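Local structure of putative rhamnosidase (Streptomyces avermitilis, 3W5N) at residues A483-A488 against S586-V591; F499-G504 against G580-T585; T522-H527 against A546-Y551. The protein hydrolyses terminal non-reducing alpha-L-rhamnose residues, releasing rhamnose from citrus flavonoids such as naringin and from gum arabic arabinogalactan-protein. All coordinates share one frame; numbering follows the deposited sequence.

Contact 1 (A483-A488 against S586-V591); sequences AKELPA and SVTGRV. With RAM (alpha-L-rhamnopyranose), chain E.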
loop_
_atom_site.group_PDB
_atom_site.type_symbol
_atom_site.label_atom_id
_atom_site.label_comp_id
_atom_site.label_asym_id
_atom_site.label_seq_id
_atom_site.Cartn_x
_atom_site.Cartn_y
_atom_site.Cartn_z
ATOM N N ALA A 483 -11.119 -1.233 -8.487
ATOM C CA ALA A 483 -10.978 -2.320 -9.448
ATOM C C ALA A 483 -12.210 -3.205 -9.497
ATOM O O ALA A 483 -12.410 -3.909 -10.480
ATOM C CB ALA A 483 -9.768 -3.176 -9.091
ATOM N N LYS A 484 -13.015 -3.184 -8.434
ATOM C CA LYS A 484 -14.146 -4.116 -8.296
ATOM C C LYS A 484 -15.026 -3.631 -7.155
ATOM O O LYS A 484 -14.538 -2.977 -6.222
ATOM C CB LYS A 484 -13.615 -5.531 -7.984
ATOM C CG LYS A 484 -14.635 -6.656 -8.099
ATOM C CD LYS A 484 -14.159 -7.945 -7.435
ATOM C CE LYS A 484 -12.969 -8.554 -8.161
ATOM N NZ LYS A 484 -13.423 -9.015 -9.504
ATOM N N GLU A 485 -16.321 -3.930 -7.258
ATOM C CA GLU A 485 -17.266 -3.725 -6.157
ATOM C C GLU A 485 -17.683 -5.071 -5.567
ATOM O O GLU A 485 -17.863 -6.044 -6.309
ATOM C CB GLU A 485 -18.486 -2.936 -6.639
ATOM C CG GLU A 485 -18.137 -1.542 -7.137
ATOM C CD GLU A 485 -19.345 -0.643 -7.328
ATOM O OE1 GLU A 485 -20.507 -1.126 -7.301
ATOM O OE2 GLU A 485 -19.130 0.568 -7.520
ATOM N N LEU A 486 -17.822 -5.121 -4.243
ATOM C CA LEU A 486 -18.307 -6.303 -3.526
ATOM C C LEU A 486 -19.613 -5.993 -2.802
ATOM O O LEU A 486 -19.603 -5.380 -1.742
ATOM C CB LEU A 486 -17.275 -6.781 -2.503
ATOM C CG LEU A 486 -15.955 -7.306 -3.064
ATOM C CD1 LEU A 486 -14.988 -7.635 -1.934
ATOM C CD2 LEU A 486 -16.185 -8.501 -3.995
ATOM N N PRO A 487 -20.750 -6.410 -3.374
ATOM C CA PRO A 487 -22.021 -6.169 -2.679
ATOM C C PRO A 487 -22.057 -6.944 -1.365
ATOM O O PRO A 487 -21.456 -7.997 -1.276
ATOM C CB PRO A 487 -23.058 -6.739 -3.654
ATOM C CG PRO A 487 -22.381 -6.688 -4.981
ATOM C CD PRO A 487 -20.951 -7.027 -4.691
ATOM N N ALA A 488 -22.747 -6.431 -0.348
ATOM C CA ALA A 488 -22.932 -7.183 0.877
ATOM C C ALA A 488 -23.673 -8.478 0.536
ATOM O O ALA A 488 -24.557 -8.479 -0.324
ATOM C CB ALA A 488 -23.691 -6.367 1.901
ATOM N N SER A 586 -27.551 -1.721 0.978
ATOM C CA SER A 586 -27.196 -0.532 1.752
ATOM C C SER A 586 -25.685 -0.280 1.781
ATOM O O SER A 586 -25.261 0.858 1.934
ATOM C CB SER A 586 -27.712 -0.642 3.182
ATOM O OG SER A 586 -29.130 -0.807 3.142
ATOM N N VAL A 587 -24.903 -1.345 1.671
ATOM C CA VAL A 587 -23.421 -1.260 1.763
ATOM C C VAL A 587 -22.777 -2.082 0.654
ATOM O O VAL A 587 -23.092 -3.257 0.490
ATOM C CB VAL A 587 -22.877 -1.759 3.132
ATOM C CG1 VAL A 587 -21.357 -1.786 3.143
ATOM C CG2 VAL A 587 -23.389 -0.903 4.291
ATOM N N THR A 588 -21.845 -1.469 -0.079
ATOM C CA THR A 588 -21.095 -2.160 -1.149
ATOM C C THR A 588 -19.604 -1.844 -0.977
ATOM O O THR A 588 -19.251 -0.673 -0.887
ATOM C CB THR A 588 -21.576 -1.650 -2.521
ATOM O OG1 THR A 588 -23.001 -1.830 -2.622
ATOM C CG2 THR A 588 -20.886 -2.397 -3.662
ATOM N N GLY A 589 -18.740 -2.869 -0.951
ATOM C CA GLY A 589 -17.295 -2.625 -0.831
ATOM C C GLY A 589 -16.740 -2.137 -2.158
ATOM O O GLY A 589 -17.151 -2.619 -3.231
ATOM N N ARG A 590 -15.843 -1.157 -2.105
ATOM C CA ARG A 590 -15.158 -0.677 -3.310
ATOM C C ARG A 590 -13.677 -1.034 -3.144
ATOM O O ARG A 590 -12.963 -0.439 -2.335
ATOM C CB ARG A 590 -15.363 0.837 -3.496
ATOM C CG ARG A 590 -16.837 1.240 -3.646
ATOM C CD ARG A 590 -16.981 2.740 -3.828
ATOM N NE ARG A 590 -16.382 3.414 -2.696
ATOM C CZ ARG A 590 -15.814 4.624 -2.724
ATOM N NH1 ARG A 590 -15.782 5.353 -3.831
ATOM N NH2 ARG A 590 -15.291 5.110 -1.606
ATOM N N VAL A 591 -13.233 -2.033 -3.901
ATOM C CA VAL A 591 -11.889 -2.595 -3.779
ATOM C C VAL A 591 -10.911 -1.676 -4.533
ATOM O O VAL A 591 -11.084 -1.439 -5.720
ATOM C CB VAL A 591 -11.804 -3.998 -4.398
ATOM C CG1 VAL A 591 -10.374 -4.532 -4.320
ATOM C CG2 VAL A 591 -12.764 -4.967 -3.693
HETATM C C1 RAM E . -8.664 -11.102 -10.357
HETATM C C2 RAM E . -9.863 -10.316 -10.879
HETATM C C3 RAM E . -11.012 -11.269 -11.182
HETATM C C4 RAM E . -11.345 -12.098 -9.927
HETATM C C5 RAM E . -10.100 -12.828 -9.405
HETATM C C6 RAM E . -10.317 -13.552 -8.075
HETATM O O1 RAM E . -8.157 -11.924 -11.413
HETATM O O2 RAM E . -10.290 -9.381 -9.877
HETATM O O3 RAM E . -12.121 -10.463 -11.601
HETATM O O4 RAM E . -12.382 -13.042 -10.215
HETATM O O5 RAM E . -9.023 -11.894 -9.217
#

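Contact 2 (F499-G504 against G580-T585); sequences FVLDLG and GKPSTT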
loop_
_atom_site.group_PDB
_atom_site.type_symbol
_atom_site.label_atom_id
_atom_site.label_comp_id
_atom_site.label_asym_id
_atom_site.label_seq_id
_atom_site.Cartn_x
_atom_site.Cartn_y
_atom_site.Cartn_z
ATOM N N PHE A 499 -26.076 -3.623 13.077
ATOM C CA PHE A 499 -26.137 -4.519 11.930
ATOM C C PHE A 499 -24.728 -4.810 11.441
ATOM O O PHE A 499 -23.860 -3.936 11.483
ATOM C CB PHE A 499 -27.002 -3.924 10.807
ATOM C CG PHE A 499 -28.424 -3.689 11.220
ATOM C CD1 PHE A 499 -28.802 -2.483 11.807
ATOM C CD2 PHE A 499 -29.381 -4.695 11.057
ATOM C CE1 PHE A 499 -30.114 -2.272 12.204
ATOM C CE2 PHE A 499 -30.699 -4.494 11.457
ATOM C CZ PHE A 499 -31.064 -3.280 12.031
ATOM N N VAL A 500 -24.500 -6.055 11.040
ATOM C CA VAL A 500 -23.202 -6.468 10.506
ATOM C C VAL A 500 -23.444 -7.012 9.113
ATOM O O VAL A 500 -24.302 -7.884 8.912
ATOM C CB VAL A 500 -22.490 -7.507 11.410
ATOM C CG1 VAL A 500 -21.187 -7.999 10.755
ATOM C CG2 VAL A 500 -22.179 -6.909 12.769
ATOM N N LEU A 501 -22.703 -6.477 8.145
ATOM C CA LEU A 501 -22.878 -6.839 6.758
ATOM C C LEU A 501 -21.595 -7.517 6.314
ATOM O O LEU A 501 -20.489 -7.016 6.579
ATOM C CB LEU A 501 -23.205 -5.609 5.903
ATOM C CG LEU A 501 -24.628 -5.034 6.078
ATOM C CD1 LEU A 501 -24.752 -4.163 7.314
ATOM C CD2 LEU A 501 -25.069 -4.271 4.835
ATOM N N ASP A 502 -21.748 -8.683 5.698
ATOM C CA ASP A 502 -20.601 -9.520 5.331
ATOM C C ASP A 502 -20.396 -9.416 3.839
ATOM O O ASP A 502 -21.298 -9.731 3.065
ATOM C CB ASP A 502 -20.852 -10.972 5.756
ATOM C CG ASP A 502 -19.754 -11.942 5.321
ATOM O OD1 ASP A 502 -18.682 -11.538 4.812
ATOM O OD2 ASP A 502 -19.970 -13.162 5.531
ATOM N N LEU A 503 -19.213 -8.947 3.432
ATOM C CA LEU A 503 -18.922 -8.768 2.010
ATOM C C LEU A 503 -18.386 -10.070 1.378
ATOM O O LEU A 503 -18.253 -10.166 0.151
ATOM C CB LEU A 503 -17.911 -7.617 1.816
ATOM C CG LEU A 503 -18.332 -6.228 2.306
ATOM C CD1 LEU A 503 -17.310 -5.174 1.898
ATOM C CD2 LEU A 503 -19.707 -5.856 1.768
ATOM N N GLY A 504 -18.049 -11.038 2.229
ATOM C CA GLY A 504 -17.631 -12.386 1.791
ATOM C C GLY A 504 -16.161 -12.515 1.447
ATOM O O GLY A 504 -15.674 -13.613 1.133
ATOM N N GLY A 580 -34.062 2.635 10.392
ATOM C CA GLY A 580 -34.708 1.400 9.958
ATOM C C GLY A 580 -33.694 0.274 9.885
ATOM O O GLY A 580 -32.754 0.213 10.677
ATOM N N LYS A 581 -33.872 -0.621 8.927
ATOM C CA LYS A 581 -32.990 -1.775 8.830
ATOM C C LYS A 581 -32.273 -1.768 7.494
ATOM O O LYS A 581 -32.915 -1.669 6.452
ATOM C CB LYS A 581 -33.771 -3.081 9.026
ATOM C CG LYS A 581 -34.412 -3.212 10.402
ATOM C CD LYS A 581 -35.233 -4.488 10.528
ATOM C CE LYS A 581 -35.898 -4.609 11.896
ATOM N NZ LYS A 581 -34.928 -4.497 13.026
ATOM N N PRO A 582 -30.932 -1.852 7.514
ATOM C CA PRO A 582 -30.228 -1.930 6.240
ATOM C C PRO A 582 -30.488 -3.245 5.515
ATOM O O PRO A 582 -30.771 -4.260 6.153
ATOM C CB PRO A 582 -28.749 -1.815 6.638
ATOM C CG PRO A 582 -28.691 -2.227 8.067
ATOM C CD PRO A 582 -30.015 -1.849 8.668
ATOM N N SER A 583 -30.415 -3.215 4.189
ATOM C CA SER A 583 -30.442 -4.425 3.388
ATOM C C SER A 583 -29.061 -4.626 2.756
ATOM O O SER A 583 -28.140 -3.823 2.975
ATOM C CB SER A 583 -31.510 -4.319 2.306
ATOM O OG SER A 583 -31.199 -3.262 1.419
ATOM N N THR A 584 -28.923 -5.696 1.983
ATOM C CA THR A 584 -27.662 -5.986 1.297
ATOM C C THR A 584 -27.263 -4.869 0.323
ATOM O O THR A 584 -26.079 -4.706 0.019
ATOM C CB THR A 584 -27.696 -7.334 0.548
ATOM O OG1 THR A 584 -28.727 -7.314 -0.450
ATOM C CG2 THR A 584 -27.916 -8.486 1.509
ATOM N N THR A 585 -28.239 -4.095 -0.145
ATOM C CA THR A 585 -27.963 -3.002 -1.071
ATOM C C THR A 585 -27.438 -1.759 -0.351
ATOM O O THR A 585 -26.917 -0.866 -1.005
ATOM C CB THR A 585 -29.197 -2.612 -1.909
ATOM O OG1 THR A 585 -30.303 -2.356 -1.033
ATOM C CG2 THR A 585 -29.566 -3.731 -2.878
#

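Contact 3 (T522-H527 against A546-Y551); sequences TVRLRH and AATDTY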
loop_
_atom_site.group_PDB
_atom_site.type_symbol
_atom_site.label_atom_id
_atom_site.label_comp_id
_atom_site.label_asym_id
_atom_site.label_seq_id
_atom_site.Cartn_x
_atom_site.Cartn_y
_atom_site.Cartn_z
ATOM N N THR A 522 -27.166 10.438 12.081
ATOM C CA THR A 522 -25.756 10.057 11.872
ATOM C C THR A 522 -25.557 8.555 11.859
ATOM O O THR A 522 -25.848 7.878 12.852
ATOM C CB THR A 522 -24.846 10.692 12.938
ATOM O OG1 THR A 522 -24.947 12.115 12.833
ATOM C CG2 THR A 522 -23.379 10.263 12.720
ATOM N N VAL A 523 -25.045 8.041 10.740
ATOM C CA VAL A 523 -24.735 6.609 10.601
ATOM C C VAL A 523 -23.247 6.413 10.806
ATOM O O VAL A 523 -22.437 7.186 10.268
ATOM C CB VAL A 523 -25.134 6.070 9.210
ATOM C CG1 VAL A 523 -24.888 4.556 9.109
ATOM C CG2 VAL A 523 -26.583 6.399 8.910
ATOM N N ARG A 524 -22.896 5.413 11.614
ATOM C CA ARG A 524 -21.508 5.065 11.879
ATOM C C ARG A 524 -21.161 3.712 11.227
ATOM O O ARG A 524 -21.911 2.740 11.348
ATOM C CB ARG A 524 -21.267 5.032 13.399
ATOM C CG ARG A 524 -19.828 4.768 13.783
ATOM C CD ARG A 524 -19.682 4.497 15.267
ATOM N NE ARG A 524 -20.063 3.119 15.596
ATOM C CZ ARG A 524 -20.071 2.619 16.829
ATOM N NH1 ARG A 524 -19.716 3.385 17.862
ATOM N NH2 ARG A 524 -20.423 1.345 17.032
ATOM N N LEU A 525 -20.026 3.669 10.525
ATOM C CA LEU A 525 -19.571 2.456 9.845
ATOM C C LEU A 525 -18.231 2.056 10.429
ATOM O O LEU A 525 -17.254 2.777 10.264
ATOM C CB LEU A 525 -19.399 2.706 8.335
ATOM C CG LEU A 525 -20.603 3.277 7.587
ATOM C CD1 LEU A 525 -20.268 3.707 6.160
ATOM C CD2 LEU A 525 -21.741 2.263 7.559
ATOM N N ARG A 526 -18.196 0.917 11.117
ATOM C CA ARG A 526 -16.936 0.339 11.596
ATOM C C ARG A 526 -16.598 -0.864 10.728
ATOM O O ARG A 526 -17.490 -1.520 10.198
ATOM C CB ARG A 526 -17.014 -0.062 13.072
ATOM C CG ARG A 526 -17.206 1.115 14.011
ATOM C CD ARG A 526 -16.746 0.772 15.414
ATOM N NE ARG A 526 -17.479 -0.388 15.929
ATOM C CZ ARG A 526 -16.972 -1.268 16.785
ATOM N NH1 ARG A 526 -15.725 -1.117 17.221
ATOM N NH2 ARG A 526 -17.708 -2.301 17.197
ATOM N N HIS A 527 -15.308 -1.130 10.571
ATOM C CA HIS A 527 -14.825 -2.115 9.607
ATOM C C HIS A 527 -13.930 -3.115 10.331
ATOM O O HIS A 527 -13.074 -2.714 11.125
ATOM C CB HIS A 527 -14.034 -1.411 8.487
ATOM C CG HIS A 527 -14.835 -0.385 7.742
ATOM N ND1 HIS A 527 -15.100 0.871 8.253
ATOM C CD2 HIS A 527 -15.437 -0.431 6.535
ATOM C CE1 HIS A 527 -15.844 1.547 7.399
ATOM N NE2 HIS A 527 -16.065 0.779 6.347
ATOM N N ALA A 546 -9.007 3.433 14.282
ATOM C CA ALA A 546 -10.455 3.355 14.467
ATOM C C ALA A 546 -11.171 2.755 13.259
ATOM O O ALA A 546 -12.175 2.044 13.422
ATOM C CB ALA A 546 -11.039 4.731 14.802
ATOM N N ALA A 547 -10.649 3.035 12.058
ATOM C CA ALA A 547 -11.262 2.603 10.777
ATOM C C ALA A 547 -12.786 2.768 10.812
ATOM O O ALA A 547 -13.537 1.838 10.527
ATOM C CB ALA A 547 -10.861 1.164 10.427
ATOM N N THR A 548 -13.218 3.961 11.189
ATOM C CA THR A 548 -14.632 4.271 11.368
ATOM C C THR A 548 -14.992 5.455 10.490
ATOM O O THR A 548 -14.346 6.518 10.565
ATOM C CB THR A 548 -14.945 4.602 12.843
ATOM O OG1 THR A 548 -14.681 3.452 13.657
ATOM C CG2 THR A 548 -16.403 5.006 13.000
ATOM N N ASP A 549 -16.016 5.276 9.658
ATOM C CA ASP A 549 -16.544 6.377 8.854
ATOM C C ASP A 549 -17.923 6.764 9.377
ATOM O O ASP A 549 -18.727 5.887 9.776
ATOM C CB ASP A 549 -16.605 6.017 7.364
ATOM C CG ASP A 549 -15.233 5.590 6.807
ATOM O OD1 ASP A 549 -14.179 6.099 7.276
ATOM O OD2 ASP A 549 -15.213 4.733 5.902
ATOM N N THR A 550 -18.182 8.067 9.368
ATOM C CA THR A 550 -19.379 8.629 9.967
ATOM C C THR A 550 -20.031 9.508 8.916
ATOM O O THR A 550 -19.365 10.367 8.324
ATOM C CB THR A 550 -18.980 9.439 11.214
ATOM O OG1 THR A 550 -18.297 8.555 12.125
ATOM C CG2 THR A 550 -20.182 10.039 11.914
ATOM N N TYR A 551 -21.323 9.304 8.681
ATOM C CA TYR A 551 -22.036 10.098 7.687
ATOM C C TYR A 551 -23.283 10.684 8.302
ATOM O O TYR A 551 -24.114 9.939 8.801
ATOM C CB TYR A 551 -22.459 9.204 6.517
ATOM C CG TYR A 551 -23.271 9.912 5.449
ATOM C CD1 TYR A 551 -22.671 10.837 4.576
ATOM C CD2 TYR A 551 -24.638 9.680 5.314
ATOM C CE1 TYR A 551 -23.405 11.476 3.585
ATOM C CE2 TYR A 551 -25.382 10.320 4.326
ATOM C CZ TYR A 551 -24.762 11.220 3.473
ATOM O OH TYR A 551 -25.483 11.866 2.515
HETATM O O HOH W 1 -13.233 0.033 15.746
HETATM O O HOH W 2 -15.912 2.613 4.280
HETATM O O HOH W 3 -13.533 -0.433 12.863
#

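Contact 1 (A483-A488 against S586-V591)
Leu486 and Gly589 form a hydrogen-bonded pair of an antiparallel ladder in the large mixed sheet of the concanavalin-like domain, with Leu486 N to Gly589 O and Gly589 N to Leu486 O both 2.8 Å. The absence of a side chain on Gly589 lets Leu503 CD1 pack against its CA, where a CB would be crowded. Further along, Val591 N reaches Lys484 O at 2.8 Å, the N-H pointing almost straight down the C=O. Val591 CB lies beside that oxygen, 3.4 Å from Lys484 O, while CG2, turned to the side of its own backbone N, touches Leu486 CD1 at 3.9 Å where the two side chains cross. A branched, apolar valine suits this contact with Leu486 and Trp618.

Lys484 leaves from that face too, but its chain soon departs from the ladder. CG lies anti to the backbone N (chi1 -168°), then bends at chi3 and chi4 bring NZ to a bound rhamnose. NZ is 2.9 Å from the sugar's O3 and makes a weaker bond to O2 at 3.2 Å; a flexible ammonium suits two neighbouring hydroxyls, and Arg621 also bonds this sugar. On the other face Glu485 CB touches Thr588 CG2 at 3.9 Å, and the Glu485 carboxylate pairs with Arg512. Pro487, facing Thr588 in a non-hydrogen-bonded pair, owes that partner no N-H.

Strand 587-594 runs between strands 480-493 and 510-515; Trp618 of helix 607-622 packs on Lys484, Leu486 and Val591, with Met507 beside the latter two, while Ala488 rests on Leu501 and Leu503 of strand 498-503.

Contact 2 (F499-G504 against G580-T585)
On the strand whose Phe499 and Leu501 lean against loop 580-585, Asp502 OD1 is gripped twice: Gly504 N donates to it at 2.7 Å, from above the carboxylate plane, and Arg571 forms a salt bridge with it. The first bond makes an Asx turn at the corner the chain takes at Gly504, in the concanavalin-like domain. Gly504, with its positive phi, fits the corner readily, and an aspartate there can serve turn and arginine together.

Across to the loop the contact is apolar, and its centre is a CH-pi interaction. Pro582 CD stands over one face of the Phe499 ring, 3.4 Å from its centroid and only 11° off the ring normal, while Pro582 CG meets Phe499 CB at 3.6 Å. Phe499 CG lies anti to its carbonyl carbon (chi1 -61°), which swings the ring out beneath the proline. The aliphatic part of Lys581 crosses the far end of the ring at about a right angle, its CG 3.7 Å from Phe499 CZ; its ammonium has a long, weak ion pair with Glu493. With an alanine in place of Phe499, Pro582 CD is likely to lose the ring face it rests on, opening a gap between strand and loop.

Gly580, in the loop between strands 572-576 and 587-594, has backbone angles at which any side chain would collide with the carbonyl oxygen of the residue before it. Leu501, packed also on Ala488, Val491 and Val575, reaches the loop with CD2, 3.6 Å from Ser583 O.

Contact 3 (T522-H527 against A546-Y551)
Leu525 N donates to Asp549 O at 2.7 Å, a rung of an antiparallel ladder in the concanavalin-like domain, and beside the ladder the His527 side chain adds a link of its own, ND1 to Ala547 O at 2.9 Å. The carbonyl of Ala547 meets the imidazole at its edge, in the ring plane, although the nitrogen stands above the carbonyl's own plane. CG of His527 is anti to the carbonyl carbon (chi1 -59°), which brings ND1 within bonding distance of the Ala547 carbonyl. The Val523 and Tyr551 pair follows with two bonds, both 2.9 Å between N and O.

Asp549 shares the face of Leu525. The Asp549 and His527 side chains cross at about a right angle, their carboxylate and ring planes 59° apart, and Asp549 OD2 lies 3.6 Å from His527 CE1. A water accepts weakly from His527 NE2 and donates to Asp549 OD2, which also takes a bond from His568; the nearby carboxylate would probably favour a protonated imidazole. The ring is further held by stacking on His568 and by an edge-to-face meeting with Phe570.

On the opposite face the threonines and arginines alternate across the strands. Arg524 CG touches the methyl CG2 of Thr548 at 3.5 Å, and Arg526 lies alongside the same threonine, with CG 3.5 Å from Thr548 OG1. Long arginines suit this face because both reach Glu574, Arg524 bridging to OE1 and Arg526 to OE2. CD of Arg526 lies over the rim of one face of the Arg524 guanidinium. Packing is tightest at the far end, where the CG2 methyls of Thr522 and Thr550 are 3.3 Å apart.

Overall arrangement
The three contacts are nested along the chain: contact 3 lies inside the loop closed by contact 2, which lies inside that of contact 1. The centres of contact 1 and contact 2 are about 12 Å apart, those of contact 2 and contact 3 about 14 Å, and those of contact 1 and contact 3 about 16 Å. Contacts 1 and 2 touch, because strands 480-493 and 498-503 are neighbours and Leu503 packs on Leu486 and Gly589; contact 3 touches neither. One continuous mixed sheet carries all three, and the same concanavalin-like domain thereby meets helix 607-622 at contact 1 and, at Ala547 of contact 3, comes within about 9 Å, side chain to side chain, of rhamnose-binding Arg634.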